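PDB 6RXA: argininosuccinate lyase from Chelativorans sp., which is a carbon-nitrogen lyase of the aspartase/fumarase superfamily, an EDDS lyase that probably also cleaves argininosuccinate to fumarate and arginine. Local coordinates for residues L179-I193 and H237-L249. The protein carries 2 engineered substitutions. Numbering follows the deposited sequence.
With NA (sodium ion), chain F.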
# COMPACT_ATOMS: atom_id res chain seq x y z
N LEU A 179 23.50 2.98 3.99
CA LEU A 179 23.26 4.39 4.23
C LEU A 179 23.90 5.25 3.16
O LEU A 179 23.35 6.29 2.79
CB LEU A 179 23.78 4.77 5.61
CG LEU A 179 23.04 4.12 6.77
CD1 LEU A 179 23.68 4.45 8.12
CD2 LEU A 179 21.57 4.54 6.78
N ALA A 180 25.06 4.86 2.65
CA ALA A 180 25.67 5.61 1.56
C ALA A 180 24.73 5.68 0.36
O ALA A 180 24.57 6.74 -0.24
CB ALA A 180 27.01 4.99 1.20
N LYS A 181 24.08 4.56 0.03
CA LYS A 181 23.18 4.55 -1.11
C LYS A 181 21.91 5.34 -0.83
O LYS A 181 21.39 6.02 -1.71
CB LYS A 181 22.89 3.11 -1.54
CG LYS A 181 24.10 2.47 -2.22
CD LYS A 181 23.80 1.07 -2.72
CE LYS A 181 23.60 0.12 -1.55
NZ LYS A 181 23.71 -1.30 -2.03
N ASN A 182 21.41 5.29 0.41
CA ASN A 182 20.26 6.13 0.77
C ASN A 182 20.61 7.61 0.72
O ASN A 182 19.77 8.43 0.31
CB ASN A 182 19.70 5.70 2.13
CG ASN A 182 18.82 4.47 2.02
OD1 ASN A 182 17.97 4.39 1.13
ND2 ASN A 182 19.05 3.49 2.88
N LEU A 183 21.84 7.98 1.09
CA LEU A 183 22.24 9.38 0.95
C LEU A 183 22.27 9.79 -0.52
O LEU A 183 21.85 10.90 -0.86
CB LEU A 183 23.59 9.60 1.64
CG LEU A 183 23.49 9.67 3.17
CD1 LEU A 183 24.85 9.49 3.80
CD2 LEU A 183 22.86 10.99 3.65
N ASP A 184 22.74 8.92 -1.40
CA ASP A 184 22.64 9.20 -2.83
C ASP A 184 21.18 9.39 -3.24
O ASP A 184 20.85 10.32 -3.98
CB ASP A 184 23.27 8.08 -3.65
CG ASP A 184 24.79 8.13 -3.67
OD1 ASP A 184 25.39 9.21 -3.52
OD2 ASP A 184 25.39 7.04 -3.89
N ARG A 185 20.27 8.51 -2.79
CA ARG A 185 18.87 8.65 -3.17
C ARG A 185 18.33 10.02 -2.75
O ARG A 185 17.61 10.68 -3.51
CB ARG A 185 18.00 7.57 -2.52
CG ARG A 185 18.14 6.18 -3.08
CD ARG A 185 17.13 5.17 -2.40
NE ARG A 185 17.37 3.91 -3.06
CZ ARG A 185 18.19 2.97 -2.63
NH1 ARG A 185 18.75 3.03 -1.42
NH2 ARG A 185 18.41 1.93 -3.40
N TYR A 186 18.66 10.45 -1.53
CA TYR A 186 18.17 11.72 -1.03
C TYR A 186 18.79 12.91 -1.77
O TYR A 186 18.09 13.89 -2.05
CB TYR A 186 18.45 11.84 0.46
CG TYR A 186 17.44 11.19 1.38
CD1 TYR A 186 16.10 11.55 1.35
CD2 TYR A 186 17.85 10.26 2.33
CE1 TYR A 186 15.19 10.98 2.22
CE2 TYR A 186 16.94 9.69 3.21
CZ TYR A 186 15.62 10.05 3.15
OH TYR A 186 14.73 9.47 4.03
N ARG A 187 20.09 12.88 -2.07
CA ARG A 187 20.70 13.98 -2.82
C ARG A 187 20.16 14.05 -4.25
O ARG A 187 19.97 15.15 -4.80
CB ARG A 187 22.21 13.85 -2.84
CG ARG A 187 22.89 14.11 -1.49
CD ARG A 187 24.42 14.06 -1.59
NE ARG A 187 24.91 12.71 -1.84
CZ ARG A 187 25.53 11.95 -0.93
NH1 ARG A 187 25.76 12.38 0.30
NH2 ARG A 187 25.93 10.74 -1.28
N GLU A 188 19.93 12.89 -4.87
CA GLU A 188 19.30 12.87 -6.19
C GLU A 188 17.92 13.50 -6.14
O GLU A 188 17.55 14.28 -7.03
CB GLU A 188 19.21 11.42 -6.67
CG GLU A 188 20.57 10.79 -6.99
CD GLU A 188 20.54 9.27 -7.01
OE1 GLU A 188 19.44 8.69 -6.95
OE2 GLU A 188 21.63 8.67 -7.06
N LEU A 189 17.14 13.16 -5.12
CA LEU A 189 15.83 13.76 -4.93
C LEU A 189 15.94 15.27 -4.71
O LEU A 189 15.14 16.04 -5.25
CB LEU A 189 15.17 13.10 -3.72
CG LEU A 189 13.93 13.80 -3.18
CD1 LEU A 189 12.78 13.79 -4.16
CD2 LEU A 189 13.50 13.15 -1.87
N TYR A 190 16.94 15.70 -3.94
CA TYR A 190 17.08 17.13 -3.65
C TYR A 190 17.14 17.93 -4.94
O TYR A 190 16.56 19.02 -5.04
CB TYR A 190 18.32 17.36 -2.80
CG TYR A 190 18.44 18.79 -2.30
CD1 TYR A 190 17.79 19.19 -1.14
CD2 TYR A 190 19.20 19.74 -2.98
CE1 TYR A 190 17.90 20.49 -0.67
CE2 TYR A 190 19.32 21.04 -2.52
CZ TYR A 190 18.66 21.41 -1.36
OH TYR A 190 18.77 22.70 -0.88
N ALA A 191 17.82 17.40 -5.96
CA ALA A 191 17.96 18.16 -7.20
C ALA A 191 16.62 18.38 -7.89
O ALA A 191 16.47 19.37 -8.64
CB ALA A 191 18.94 17.44 -8.14
N ARG A 192 15.68 17.46 -7.70
CA ARG A 192 14.34 17.61 -8.26
C ARG A 192 13.43 18.46 -7.37
O ARG A 192 12.56 19.16 -7.89
CB ARG A 192 13.71 16.24 -8.56
CG ARG A 192 14.21 15.62 -9.86
CD ARG A 192 13.59 14.23 -10.14
NE ARG A 192 14.09 13.18 -9.27
CZ ARG A 192 15.23 12.52 -9.48
NH1 ARG A 192 16.00 12.83 -10.52
NH2 ARG A 192 15.62 11.58 -8.64
N ILE A 193 13.60 18.40 -6.05
CA ILE A 193 12.81 19.25 -5.15
C ILE A 193 13.20 20.71 -5.33
O ILE A 193 12.34 21.60 -5.30
CB ILE A 193 12.98 18.79 -3.69
CG1 ILE A 193 12.22 17.50 -3.44
CG2 ILE A 193 12.49 19.87 -2.72
CD1 ILE A 193 12.30 16.96 -2.05
N HIS A 237 7.99 14.50 -7.15
CA HIS A 237 8.98 14.73 -6.09
C HIS A 237 8.40 14.46 -4.71
O HIS A 237 9.14 14.05 -3.80
CB HIS A 237 9.50 16.17 -6.18
CG HIS A 237 8.43 17.22 -6.09
ND1 HIS A 237 7.49 17.39 -7.08
CD2 HIS A 237 8.16 18.15 -5.15
CE1 HIS A 237 6.68 18.38 -6.75
NE2 HIS A 237 7.08 18.87 -5.58
N VAL A 238 7.09 14.67 -4.53
CA VAL A 238 6.46 14.38 -3.25
C VAL A 238 6.37 12.87 -3.04
O VAL A 238 6.70 12.34 -1.97
CB VAL A 238 5.08 15.06 -3.18
CG1 VAL A 238 4.42 14.84 -1.84
CG2 VAL A 238 5.22 16.56 -3.46
N ALA A 239 5.93 12.15 -4.08
CA ALA A 239 5.93 10.69 -4.03
C ALA A 239 7.34 10.16 -3.80
O ALA A 239 7.53 9.23 -3.00
CB ALA A 239 5.36 10.13 -5.34
N GLU A 240 8.34 10.74 -4.48
CA GLU A 240 9.71 10.25 -4.34
C GLU A 240 10.26 10.50 -2.94
O GLU A 240 10.95 9.64 -2.39
CB GLU A 240 10.61 10.87 -5.41
CG GLU A 240 12.01 10.32 -5.41
CD GLU A 240 12.91 10.97 -6.44
OE1 GLU A 240 12.42 11.74 -7.29
OE2 GLU A 240 14.12 10.72 -6.40
N HIS A 241 9.95 11.65 -2.35
CA HIS A 241 10.35 11.91 -0.97
C HIS A 241 9.74 10.88 -0.02
O HIS A 241 10.44 10.31 0.84
CB HIS A 241 9.94 13.35 -0.63
CG HIS A 241 10.59 13.90 0.60
ND1 HIS A 241 10.67 15.25 0.84
CD2 HIS A 241 11.17 13.28 1.66
CE1 HIS A 241 11.28 15.45 2.00
NE2 HIS A 241 11.59 14.27 2.52
N ALA A 242 8.46 10.58 -0.19
CA ALA A 242 7.82 9.55 0.61
C ALA A 242 8.49 8.19 0.40
O ALA A 242 8.68 7.42 1.36
CB ALA A 242 6.33 9.47 0.28
N PHE A 243 8.86 7.87 -0.84
CA PHE A 243 9.51 6.59 -1.09
C PHE A 243 10.88 6.50 -0.42
O PHE A 243 11.21 5.48 0.20
CB PHE A 243 9.68 6.30 -2.57
CG PHE A 243 10.59 5.14 -2.79
CD1 PHE A 243 10.17 3.85 -2.47
CD2 PHE A 243 11.88 5.32 -3.22
CE1 PHE A 243 11.00 2.78 -2.61
CE2 PHE A 243 12.73 4.23 -3.37
CZ PHE A 243 12.29 2.96 -3.05
N VAL A 244 11.74 7.51 -0.61
CA VAL A 244 13.07 7.38 -0.04
C VAL A 244 12.97 7.25 1.48
O VAL A 244 13.67 6.44 2.10
CB VAL A 244 14.02 8.52 -0.47
CG1 VAL A 244 15.43 8.23 0.08
CG2 VAL A 244 14.07 8.63 -1.98
N ASN A 245 12.05 8.00 2.10
CA ASN A 245 11.81 7.84 3.53
C ASN A 245 11.45 6.39 3.85
O ASN A 245 11.96 5.80 4.81
CB ASN A 245 10.69 8.76 4.00
CG ASN A 245 11.08 10.22 4.09
OD1 ASN A 245 12.21 10.63 3.78
ND2 ASN A 245 10.12 11.03 4.52
N ALA A 246 10.54 5.80 3.07
CA ALA A 246 10.08 4.45 3.37
C ALA A 246 11.21 3.43 3.21
O ALA A 246 11.35 2.52 4.02
CB ALA A 246 8.90 4.06 2.50
N VAL A 247 11.98 3.53 2.12
CA VAL A 247 13.03 2.52 1.90
C VAL A 247 14.17 2.68 2.91
O VAL A 247 14.65 1.69 3.47
CB VAL A 247 13.50 2.46 0.43
CG1 VAL A 247 14.43 3.61 0.08
CG2 VAL A 247 14.18 1.10 0.17
N PHE A 248 14.60 3.92 3.16
CA PHE A 248 15.57 4.19 4.20
C PHE A 248 15.10 3.63 5.54
O PHE A 248 15.84 2.92 6.24
CB PHE A 248 15.85 5.69 4.31
CG PHE A 248 16.43 6.08 5.64
CD1 PHE A 248 17.70 5.65 6.00
CD2 PHE A 248 15.69 6.78 6.56
CE1 PHE A 248 18.21 5.93 7.23
CE2 PHE A 248 16.20 7.07 7.80
CZ PHE A 248 17.46 6.66 8.15
N LEU A 249 13.85 3.91 5.91
CA LEU A 249 13.35 3.44 7.20
C LEU A 249 13.24 1.93 7.23
O LEU A 249 13.35 1.34 8.32
CB LEU A 249 12.03 4.12 7.57
CG LEU A 249 12.18 5.56 8.10
CD1 LEU A 249 10.85 6.27 8.16
CD2 LEU A 249 12.82 5.53 9.49
NA NA F . 17.27 8.63 -7.61
O HOH W 1 17.42 1.10 3.49
O HOH W 2 16.21 9.33 -5.60
O HOH W 3 16.12 6.82 -8.65
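Tyr186 lays one ring face on Val244: CG1 of Val244 sits 3.4 Å from the centroid of the Tyr186 ring and 9° off its normal, a CH-pi contact over the ring centre. The direction of that methyl follows from its torsion, with Val244 CG1 anti to the backbone N (chi1 -175°). At the ring's edge, Tyr186 OH donates a hydrogen bond to Asn245 OD1 (2.8 Å), tilted from the amide's carbonyl plane. One helical turn further, Phe248 turns the edge of its ring to Leu179, whose CD2 lies 3.7 Å from Phe248 CE1. The amide of Asn182 stands nearly perpendicular to the same ring, and a water joins Asn182 ND2 to the carbonyl oxygen of Val247.

In the other direction from Tyr186, toward Ile193, Leu189 fills the interface. Its CD2 reaches His241 CA (3.5 Å), while CD1 lies against the carboxylate carbon of Glu240. Beyond it, Arg192 grips that carboxylate side-on. Arg192 NE donates to Glu240 OE1 (3.0 Å). Arg192 NH2 donates to Glu240 OE2 (2.8 Å) in a nearly straight bond; each oxygen uses its syn lone pair. This two-point grip should restrict rotation of the carboxylate. Glu240 OE1 also pairs with Arg185 of the second subunit, and OE2 accepts from a water that binds the sodium ion. That ion is held 2.3 Å from Glu188 OE1 and also by Glu188 of the second subunit, so the polar side of the contact merges into the subunit interface.

The register Asn182-Phe248, Arg185-Val244, Leu189-His241 and Ile193-His237 runs antiparallel, with axes 10.0 Å apart at closest approach and 162° between their directions. Such near-antiparallel packing of long helices is characteristic of the central helical bundle of the aspartase/fumarase superfamily, through which its tetramers assemble.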